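Local coordinates for protein CD8 alpha antigen (Sus scrofa, PDB 5EDX) that probably acts as a T-cell co-receptor that binds MHC class I, forming a homodimer of immunoglobulin V-set domains, at residues V10-S13 / L14-V18; G62-T65 / R66-S69; H82-E86 / E87-Y91. All coordinates share one frame; numbering follows the deposited sequence.

Contact 1 of 3, residues V10-S13 / L14-V18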
ATOM      1  N   VAL A  10       9.710 -17.049   2.100  1.00 16.56           N
ATOM      2  CA  VAL A  10       9.222 -18.306   1.557  1.00 17.99           C
ATOM      3  C   VAL A  10       9.895 -18.624   0.225  1.00 18.71           C
ATOM      4  O   VAL A  10      10.030 -17.752  -0.636  1.00 14.04           O
ATOM      5  CB  VAL A  10       7.687 -18.254   1.353  1.00 18.69           C
ATOM      6  CG1 VAL A  10       7.185 -19.539   0.721  1.00 20.49           C
ATOM      7  CG2 VAL A  10       6.978 -17.979   2.682  1.00 24.08           C
ATOM      8  N   GLN A  11      10.331 -19.872   0.066  1.00 17.40           N
ATOM      9  CA  GLN A  11      10.828 -20.352  -1.218  1.00 18.20           C
ATOM     10  C   GLN A  11       9.839 -21.347  -1.798  1.00 21.07           C
ATOM     11  O   GLN A  11       9.394 -22.264  -1.107  1.00 26.53           O
ATOM     12  CB  GLN A  11      12.191 -21.027  -1.068  1.00 28.79           C
ATOM     13  CG  GLN A  11      13.325 -20.106  -0.668  1.00 37.53           C
ATOM     14  CD  GLN A  11      14.671 -20.804  -0.725  1.00 60.45           C
ATOM     15  OE1 GLN A  11      15.056 -21.354  -1.759  1.00 50.63           O
ATOM     16  NE2 GLN A  11      15.395 -20.789   0.391  1.00 65.75           N
ATOM     17  N   ALA A  12       9.493 -21.167  -3.067  1.00 18.51           N
ATOM     18  CA  ALA A  12       8.530 -22.045  -3.719  1.00 18.66           C
ATOM     19  C   ALA A  12       8.997 -22.383  -5.121  1.00 21.32           C
ATOM     20  O   ALA A  12       9.541 -21.532  -5.815  1.00 21.70           O
ATOM     21  CB  ALA A  12       7.167 -21.381  -3.774  1.00 19.92           C
ATOM     22  N   SER A  13       8.775 -23.622  -5.545  1.00 18.81           N
ATOM     23  CA  SER A  13       9.113 -24.015  -6.908  1.00 21.23           C
ATOM     24  C   SER A  13       7.874 -23.898  -7.785  1.00 15.36           C
ATOM     25  O   SER A  13       6.752 -23.813  -7.274  1.00 16.33           O
ATOM     26  CB  SER A  13       9.685 -25.434  -6.943  1.00 25.66           C
ATOM     27  OG  SER A  13       8.790 -26.358  -6.354  1.00 37.99           O
ATOM     28  N   LEU A  14       8.068 -23.878  -9.099  1.00 14.90           N
ATOM     29  CA  LEU A  14       6.943 -23.751 -10.017  1.00 16.73           C
ATOM     30  C   LEU A  14       5.904 -24.842  -9.765  1.00 18.68           C
ATOM     31  O   LEU A  14       6.255 -26.015  -9.601  1.00 16.74           O
ATOM     32  CB  LEU A  14       7.423 -23.803 -11.473  1.00 19.28           C
ATOM     33  CG  LEU A  14       8.292 -22.647 -11.967  1.00 18.18           C
ATOM     34  CD1 LEU A  14       8.768 -22.925 -13.394  1.00 17.93           C
ATOM     35  CD2 LEU A  14       7.538 -21.331 -11.901  1.00 16.82           C
ATOM     36  N   GLY A  15       4.634 -24.445  -9.715  1.00 16.09           N
ATOM     37  CA  GLY A  15       3.540 -25.389  -9.567  1.00 17.46           C
ATOM     38  C   GLY A  15       3.186 -25.746  -8.135  1.00 18.77           C
ATOM     39  O   GLY A  15       2.193 -26.431  -7.891  1.00 20.99           O
ATOM     40  N   GLU A  16       3.995 -25.286  -7.186  1.00 16.74           N
ATOM     41  CA  GLU A  16       3.771 -25.579  -5.772  1.00 19.81           C
ATOM     42  C   GLU A  16       2.623 -24.749  -5.205  1.00 18.42           C
ATOM     43  O   GLU A  16       2.307 -23.677  -5.715  1.00 16.11           O
ATOM     44  CB  GLU A  16       5.047 -25.306  -4.970  1.00 20.18           C
ATOM     45  CG  GLU A  16       4.894 -25.503  -3.469  1.00 29.77           C
ATOM     46  CD  GLU A  16       6.168 -25.198  -2.703  1.00 43.85           C
ATOM     47  OE1 GLU A  16       7.246 -25.139  -3.338  1.00 37.48           O
ATOM     48  OE2 GLU A  16       6.086 -25.024  -1.466  1.00 41.71           O
ATOM     49  N   THR A  17       1.996 -25.254  -4.149  1.00 14.27           N
ATOM     50  CA  THR A  17       0.955 -24.509  -3.449  1.00 13.70           C
ATOM     51  C   THR A  17       1.580 -23.783  -2.264  1.00 16.80           C
ATOM     52  O   THR A  17       2.235 -24.409  -1.423  1.00 17.46           O
ATOM     53  CB  THR A  17      -0.155 -25.451  -2.958  1.00 15.36           C
ATOM     54  OG1 THR A  17      -0.692 -26.171  -4.077  1.00 16.16           O
ATOM     55  CG2 THR A  17      -1.271 -24.670  -2.263  1.00 14.69           C
ATOM     56  N   VAL A  18       1.395 -22.465  -2.211  1.00 13.80           N
ATOM     57  CA  VAL A  18       1.916 -21.645  -1.120  1.00 14.92           C
ATOM     58  C   VAL A  18       0.754 -21.032  -0.343  1.00 13.45           C
ATOM     59  O   VAL A  18      -0.163 -20.473  -0.937  1.00 12.63           O
ATOM     60  CB  VAL A  18       2.825 -20.517  -1.662  1.00 12.78           C
ATOM     61  CG1 VAL A  18       3.287 -19.600  -0.543  1.00 14.31           C
ATOM     62  CG2 VAL A  18       4.022 -21.107  -2.388  1.00 16.07           C
TER
HETATM   63  O   HOH W   1       6.763 -23.094   0.140  1.00 42.57           O
HETATM   64  O   HOH W   2       7.496 -27.802  -4.265  1.00 55.56           O
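Glu16 reaches back over the turn to Ser13, and its carboxylate lies alongside the incoming backbone at Ala12 and Ser13. CG stands anti to the backbone N (chi1 177°) and the rest of the chain is extended, which carries OE1 to the amide of Ser13. The Ser13 N to Glu16 OE1 bond is 3.1 Å long and close to straight (161°); the amide meets OE1 on its anti side, 31° out of the carboxylate plane. On the same reach OE1 passes Ala12 CA at 3.4 Å. The backbone runs a second bond in the other sense, Glu16 N to Ser13 O at 3.1 Å, closing a type II beta turn with Leu14 and Gly15 at its corners. Gly15 takes a positive phi, at which a side chain would press on the preceding carbonyl oxygen, so glycine fits this corner.

The second carboxylate oxygen works through water: Glu16 OE2 is 2.6 Å from a water that also donates to Gln11 O. Glu16 is thus held at two points along the incoming arm, at Ser13 directly and at Gln11 through water.

Beneath this polar layer the apolar residues meet. The methyl of Ala12 is wedged between the carboxylate and one branch of Val18, CB to CG2 only 3.4 Å, tighter than usual van der Waals contact, a place for a small residue. Val18 offers its other branch to Val10, CG1 to CG1 at 4.1 Å, the two valines sliding past each other in opposite directions; short beta-branched side chains suit such extended backbone.

The bend joins strand 9-11, which runs parallel to strand 101-111, to strand 18-24 of the opposing sheet of the V domain. Val18 also packs on Leu81 of strand 76-81, and Ala12 on Phe84.

Contact 2 of 3, residues G62-T65 / R66-S69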
ATOM      1  N   GLY A  62     -10.296  -9.060 -12.634  1.00 27.64           N
ATOM      2  CA  GLY A  62      -9.186  -9.601 -13.395  1.00 32.04           C
ATOM      3  C   GLY A  62      -8.282 -10.540 -12.618  1.00 31.67           C
ATOM      4  O   GLY A  62      -7.350 -11.107 -13.183  1.00 31.29           O
ATOM      5  N   LEU A  63      -8.535 -10.710 -11.324  1.00 20.05           N
ATOM      6  CA  LEU A  63      -7.784 -11.704 -10.564  1.00 18.34           C
ATOM      7  C   LEU A  63      -8.233 -13.103 -10.965  1.00 16.56           C
ATOM      8  O   LEU A  63      -9.423 -13.421 -10.911  1.00 20.87           O
ATOM      9  CB  LEU A  63      -7.975 -11.518  -9.055  1.00 20.52           C
ATOM     10  CG  LEU A  63      -7.124 -12.455  -8.192  1.00 17.67           C
ATOM     11  CD1 LEU A  63      -5.661 -12.052  -8.256  1.00 22.53           C
ATOM     12  CD2 LEU A  63      -7.615 -12.463  -6.751  1.00 15.61           C
ATOM     13  N   ASP A  64      -7.280 -13.948 -11.349  1.00 19.97           N
ATOM     14  CA  ASP A  64      -7.603 -15.331 -11.685  1.00 16.80           C
ATOM     15  C   ASP A  64      -7.626 -16.175 -10.417  1.00 14.20           C
ATOM     16  O   ASP A  64      -6.572 -16.570  -9.913  1.00 12.02           O
ATOM     17  CB  ASP A  64      -6.579 -15.882 -12.684  1.00 18.98           C
ATOM     18  CG  ASP A  64      -6.992 -17.221 -13.274  1.00 19.05           C
ATOM     19  OD1 ASP A  64      -7.859 -17.897 -12.684  1.00 18.44           O
ATOM     20  OD2 ASP A  64      -6.437 -17.607 -14.323  1.00 17.06           O
ATOM     21  N   THR A  65      -8.823 -16.459  -9.902  1.00 14.14           N
ATOM     22  CA  THR A  65      -8.950 -17.121  -8.608  1.00 15.23           C
ATOM     23  C   THR A  65      -8.671 -18.621  -8.653  1.00 15.72           C
ATOM     24  O   THR A  65      -8.709 -19.297  -7.629  1.00 16.19           O
ATOM     25  CB  THR A  65     -10.318 -16.843  -7.934  1.00 19.05           C
ATOM     26  OG1 THR A  65     -11.379 -17.240  -8.807  1.00 19.72           O
ATOM     27  CG2 THR A  65     -10.459 -15.358  -7.623  1.00 25.18           C
ATOM     28  N   ARG A  66      -8.380 -19.136  -9.844  1.00 14.60           N
ATOM     29  CA  ARG A  66      -7.899 -20.503  -9.977  1.00 14.42           C
ATOM     30  C   ARG A  66      -6.469 -20.596  -9.459  1.00 15.13           C
ATOM     31  O   ARG A  66      -6.030 -21.659  -9.029  1.00 14.00           O
ATOM     32  CB  ARG A  66      -7.951 -20.957 -11.441  1.00 14.88           C
ATOM     33  CG  ARG A  66      -9.361 -21.069 -12.006  1.00 16.75           C
ATOM     34  CD  ARG A  66      -9.339 -21.314 -13.508  1.00 16.97           C
ATOM     35  NE  ARG A  66      -8.672 -20.234 -14.229  1.00 17.34           N
ATOM     36  CZ  ARG A  66      -8.640 -20.127 -15.556  1.00 23.68           C
ATOM     37  NH1 ARG A  66      -9.243 -21.034 -16.312  1.00 20.67           N
ATOM     38  NH2 ARG A  66      -8.009 -19.109 -16.125  1.00 19.29           N
ATOM     39  N   TYR A  67      -5.748 -19.475  -9.513  1.00 11.38           N
ATOM     40  CA  TYR A  67      -4.353 -19.435  -9.086  1.00  8.79           C
ATOM     41  C   TYR A  67      -4.150 -18.715  -7.757  1.00 10.19           C
ATOM     42  O   TYR A  67      -3.231 -19.035  -7.018  1.00 11.47           O
ATOM     43  CB  TYR A  67      -3.491 -18.759 -10.149  1.00 10.86           C
ATOM     44  CG  TYR A  67      -3.328 -19.603 -11.385  1.00 10.06           C
ATOM     45  CD1 TYR A  67      -2.369 -20.607 -11.436  1.00 13.76           C
ATOM     46  CD2 TYR A  67      -4.140 -19.409 -12.493  1.00 12.67           C
ATOM     47  CE1 TYR A  67      -2.216 -21.395 -12.567  1.00 12.73           C
ATOM     48  CE2 TYR A  67      -3.996 -20.194 -13.629  1.00 13.50           C
ATOM     49  CZ  TYR A  67      -3.035 -21.179 -13.657  1.00 15.16           C
ATOM     50  OH  TYR A  67      -2.890 -21.962 -14.782  1.00 13.35           O
ATOM     51  N   ILE A  68      -4.983 -17.717  -7.481  1.00  9.99           N
ATOM     52  CA  ILE A  68      -4.860 -16.945  -6.245  1.00 10.89           C
ATOM     53  C   ILE A  68      -6.218 -16.805  -5.580  1.00 11.55           C
ATOM     54  O   ILE A  68      -7.128 -16.203  -6.143  1.00 13.20           O
ATOM     55  CB  ILE A  68      -4.308 -15.529  -6.505  1.00 13.31           C
ATOM     56  CG1 ILE A  68      -2.921 -15.608  -7.148  1.00 11.96           C
ATOM     57  CG2 ILE A  68      -4.281 -14.720  -5.196  1.00 11.24           C
ATOM     58  CD1 ILE A  68      -2.278 -14.263  -7.405  1.00 17.26           C
ATOM     59  N   SER A  69      -6.362 -17.372  -4.385  1.00  9.92           N
ATOM     60  CA  SER A  69      -7.602 -17.197  -3.634  1.00 10.72           C
ATOM     61  C   SER A  69      -7.273 -16.874  -2.182  1.00 12.46           C
ATOM     62  O   SER A  69      -6.107 -16.879  -1.786  1.00 12.21           O
ATOM     63  CB  SER A  69      -8.478 -18.448  -3.724  1.00 12.29           C
ATOM     64  OG  SER A  69      -7.905 -19.526  -3.005  1.00 16.56           O
TER
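Asp64 OD1 is gripped twice by Arg66: the backbone N at 3.1 Å, on its anti side, and NE at 2.9 Å, on its syn lone pair. NH2 takes the other oxygen, OD2, at 2.8 Å, so the guanidinium holds the carboxylate side-on, and both oxygens lie close to its plane. The arginine chain bends at chi3 (-60°) to fold back. The three bonds from Arg66 should limit rotation of the carboxylate, whose plane is turned 34° from the guanidinium.

The bond from the Arg66 amide to Asp64 OD1 closes an Asx turn, which aspartate is well shaped to make. The main-chain oxygen of Asp64 accepts two further amides, Tyr67 N at 3.0 Å from above the carbonyl plane and Ile68 N at 3.1 Å within it. Together they coil the chain before strand 68-73, an outermost strand of its sheet within this V-domain chain.

Asp64 OD2 lies at the edge of the Tyr67 ring, 3.4 Å from CD2, with carboxylate and ring planes almost perpendicular. Leu63 CD1 meets Ile68 CB at 4.1 Å, crossing at about a right angle. The buried Ile68 O has no hydrogen-bond partner in the model; the CA-H of Thr65 faces it.

Contact 3 of 3, residues H82-E86 / E87-Y91; sequences HRFRE and EDQGY
Asp88 OD1 takes two bonds from Arg85, from the backbone N at 2.9 Å and from NE at 3.0 Å, both approaching from the same face of the carboxylate. The NE bond is nearly straight (175°). Arg85 NH2 reaches Asp88 OD2 at 2.9 Å, less straight, to complete a side-on salt bridge. OD1 receives a further bond from a water, which in turn accepts from Arg83 N. A buried carboxylate is well matched to so many donors, which would probably favour its charged form.

The backbone brings the pair together: Asp88 N bonds to Arg85 O at 2.9 Å across a short 3-10 turn. Here lies the D-x-G-x-Y-x-C motif familiar from immunoglobulin V domains and their relatives, from Asp88 through Gly90 and Tyr92 to Cys94, which is disulfide-linked to Cys22. The Tyr92 hydroxyl bonds to Asp88 O, a tyrosine corner.

The buried Phe84 packs beneath the turn. Its chi1 of -170° swings the ring away from its own backbone N to the Asp88 methylene, CE1 to CB 3.4 Å, while CZ meets Gln89 CG at 3.7 Å. Further out, the Arg85 side chain lies on Tyr67 and Ile68, and Phe84 packs on Val110 and Leu112.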
ATOM      1  N   HIS A  82      -2.098 -21.196  -5.569  1.00 11.65           N
ATOM      2  CA  HIS A  82      -2.418 -22.607  -5.794  1.00 13.56           C
ATOM      3  C   HIS A  82      -1.426 -23.384  -6.638  1.00 14.06           C
ATOM      4  O   HIS A  82      -1.215 -24.580  -6.416  1.00 17.36           O
ATOM      5  CB  HIS A  82      -3.813 -22.731  -6.405  1.00 13.79           C
ATOM      6  CG  HIS A  82      -4.915 -22.501  -5.420  1.00 14.02           C
ATOM      7  ND1 HIS A  82      -5.562 -21.293  -5.297  1.00 19.80           N
ATOM      8  CD2 HIS A  82      -5.465 -23.324  -4.498  1.00 11.55           C
ATOM      9  CE1 HIS A  82      -6.478 -21.383  -4.344  1.00 13.08           C
ATOM     10  NE2 HIS A  82      -6.435 -22.604  -3.843  1.00 20.28           N
ATOM     11  N   ARG A  83      -0.837 -22.711  -7.618  1.00 12.85           N
ATOM     12  CA  ARG A  83       0.007 -23.369  -8.598  1.00 14.22           C
ATOM     13  C   ARG A  83       1.063 -22.352  -8.996  1.00 12.32           C
ATOM     14  O   ARG A  83       0.962 -21.699 -10.036  1.00 13.16           O
ATOM     15  CB  ARG A  83      -0.842 -23.776  -9.810  1.00 20.25           C
ATOM     16  CG  ARG A  83      -0.458 -25.099 -10.450  1.00 29.04           C
ATOM     17  CD  ARG A  83      -1.526 -25.554 -11.445  1.00 18.71           C
ATOM     18  NE  ARG A  83      -2.426 -26.558 -10.883  1.00 18.00           N
ATOM     19  CZ  ARG A  83      -3.521 -27.006 -11.493  1.00 16.20           C
ATOM     20  NH1 ARG A  83      -3.865 -26.531 -12.684  1.00 16.17           N
ATOM     21  NH2 ARG A  83      -4.279 -27.926 -10.913  1.00 17.97           N
ATOM     22  N   PHE A  84       2.075 -22.225  -8.145  1.00 11.77           N
ATOM     23  CA  PHE A  84       2.981 -21.079  -8.156  1.00 12.14           C
ATOM     24  C   PHE A  84       3.555 -20.789  -9.541  1.00 13.24           C
ATOM     25  O   PHE A  84       4.192 -21.646 -10.159  1.00 15.50           O
ATOM     26  CB  PHE A  84       4.093 -21.286  -7.119  1.00 10.80           C
ATOM     27  CG  PHE A  84       4.939 -20.066  -6.874  1.00 10.24           C
ATOM     28  CD1 PHE A  84       4.415 -18.968  -6.213  1.00 13.21           C
ATOM     29  CD2 PHE A  84       6.264 -20.031  -7.275  1.00 13.05           C
ATOM     30  CE1 PHE A  84       5.187 -17.851  -5.979  1.00  9.82           C
ATOM     31  CE2 PHE A  84       7.047 -18.910  -7.037  1.00 15.76           C
ATOM     32  CZ  PHE A  84       6.507 -17.819  -6.394  1.00 12.60           C
ATOM     33  N   ARG A  85       3.313 -19.577 -10.023  1.00 13.68           N
ATOM     34  CA  ARG A  85       3.813 -19.150 -11.323  1.00 12.20           C
ATOM     35  C   ARG A  85       5.077 -18.310 -11.155  1.00 15.24           C
ATOM     36  O   ARG A  85       5.317 -17.724 -10.094  1.00 12.99           O
ATOM     37  CB  ARG A  85       2.727 -18.362 -12.061  1.00 13.10           C
ATOM     38  CG  ARG A  85       1.445 -19.168 -12.297  1.00 14.22           C
ATOM     39  CD  ARG A  85       0.248 -18.281 -12.667  1.00 15.04           C
ATOM     40  NE  ARG A  85      -0.152 -17.407 -11.567  1.00 15.20           N
ATOM     41  CZ  ARG A  85      -1.180 -16.563 -11.607  1.00 17.18           C
ATOM     42  NH1 ARG A  85      -1.937 -16.476 -12.693  1.00 15.45           N
ATOM     43  NH2 ARG A  85      -1.455 -15.802 -10.560  1.00 16.12           N
ATOM     44  N   GLU A  86       5.893 -18.250 -12.200  1.00 11.53           N
ATOM     45  CA  GLU A  86       7.116 -17.460 -12.146  1.00 12.06           C
ATOM     46  C   GLU A  86       6.782 -16.011 -11.802  1.00 16.83           C
ATOM     47  O   GLU A  86       7.483 -15.359 -11.023  1.00 14.09           O
ATOM     48  CB  GLU A  86       7.840 -17.540 -13.489  1.00 12.40           C
ATOM     49  CG  GLU A  86       9.185 -16.844 -13.494  1.00 16.30           C
ATOM     50  CD  GLU A  86      10.023 -17.224 -14.694  1.00 27.36           C
ATOM     51  OE1 GLU A  86       9.498 -17.920 -15.588  1.00 18.33           O
ATOM     52  OE2 GLU A  86      11.206 -16.831 -14.743  1.00 24.95           O
ATOM     53  N   GLU A  87       5.686 -15.523 -12.371  1.00 11.05           N
ATOM     54  CA  GLU A  87       5.245 -14.157 -12.147  1.00 12.38           C
ATOM     55  C   GLU A  87       4.524 -13.964 -10.800  1.00 12.74           C
ATOM     56  O   GLU A  87       4.150 -12.846 -10.461  1.00 11.99           O
ATOM     57  CB  GLU A  87       4.362 -13.681 -13.306  1.00 13.64           C
ATOM     58  CG  GLU A  87       3.058 -14.451 -13.481  1.00 14.68           C
ATOM     59  CD  GLU A  87       3.198 -15.671 -14.379  1.00 16.56           C
ATOM     60  OE1 GLU A  87       4.338 -16.138 -14.610  1.00 13.99           O
ATOM     61  OE2 GLU A  87       2.156 -16.168 -14.855  1.00 15.18           O
ATOM     62  N   ASP A  88       4.330 -15.047 -10.045  1.00 12.95           N
ATOM     63  CA  ASP A  88       3.787 -14.942  -8.684  1.00 12.27           C
ATOM     64  C   ASP A  88       4.871 -14.547  -7.676  1.00 13.39           C
ATOM     65  O   ASP A  88       4.574 -14.249  -6.520  1.00 10.79           O
ATOM     66  CB  ASP A  88       3.134 -16.258  -8.232  1.00 10.77           C
ATOM     67  CG  ASP A  88       1.774 -16.498  -8.871  1.00 14.25           C
ATOM     68  OD1 ASP A  88       1.397 -17.680  -9.031  1.00 13.58           O
ATOM     69  OD2 ASP A  88       1.083 -15.516  -9.207  1.00 14.44           O
ATOM     70  N   GLN A  89       6.132 -14.556  -8.098  1.00 11.23           N
ATOM     71  CA  GLN A  89       7.195 -14.114  -7.204  1.00 10.54           C
ATOM     72  C   GLN A  89       7.017 -12.654  -6.808  1.00  9.23           C
ATOM     73  O   GLN A  89       6.657 -11.816  -7.632  1.00  9.74           O
ATOM     74  CB  GLN A  89       8.553 -14.277  -7.865  1.00 11.20           C
ATOM     75  CG  GLN A  89       8.935 -15.701  -8.153  1.00 12.86           C
ATOM     76  CD  GLN A  89      10.235 -15.763  -8.914  1.00 14.16           C
ATOM     77  OE1 GLN A  89      10.261 -15.593 -10.134  1.00 21.51           O
ATOM     78  NE2 GLN A  89      11.326 -15.977  -8.199  1.00  9.00           N
ATOM     79  N   GLY A  90       7.299 -12.343  -5.549  1.00 11.13           N
ATOM     80  CA  GLY A  90       7.188 -10.973  -5.087  1.00 10.87           C
ATOM     81  C   GLY A  90       6.821 -10.869  -3.622  1.00  9.67           C
ATOM     82  O   GLY A  90       7.094 -11.773  -2.830  1.00  9.78           O
ATOM     83  N   TYR A  91       6.186  -9.758  -3.269  1.00  9.85           N
ATOM     84  CA  TYR A  91       5.913  -9.424  -1.877  1.00  9.00           C
ATOM     85  C   TYR A  91       4.419  -9.370  -1.622  1.00  8.73           C
ATOM     86  O   TYR A  91       3.689  -8.656  -2.307  1.00 10.78           O
ATOM     87  CB  TYR A  91       6.537  -8.069  -1.557  1.00  9.28           C
ATOM     88  CG  TYR A  91       7.990  -8.015  -1.936  1.00  9.22           C
ATOM     89  CD1 TYR A  91       8.943  -8.660  -1.166  1.00 12.32           C
ATOM     90  CD2 TYR A  91       8.410  -7.337  -3.079  1.00  9.52           C
ATOM     91  CE1 TYR A  91      10.281  -8.630  -1.514  1.00 14.01           C
ATOM     92  CE2 TYR A  91       9.757  -7.299  -3.431  1.00 11.81           C
ATOM     93  CZ  TYR A  91      10.678  -7.951  -2.638  1.00 13.43           C
ATOM     94  OH  TYR A  91      12.018  -7.933  -2.967  1.00 17.08           O
TER
HETATM   95  O   HOH W   3      -0.518 -19.558  -7.906  1.00 14.68           O

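From the N terminus, contact 1 closes the bend between strands 9-11 and 18-24, contact 2 the coil leading into strand 68-73, and contact 3 the loop between strands 76-81 and 90-98. They follow in series, none nested in or crossing another. Contact 3 touches both others: Phe84 N and O probably bond to Glu16 O and Gly15 N of contact 1, while Tyr67 O probably accepts His82 N and Tyr67 CB packs on Arg85 from contact 2. Contacts 1 and 2 do not touch, their nearest atoms being about 7 Å apart. The loop of contact 3 thus bridges the other two bends, tying together connections between the two sheets of the V domain.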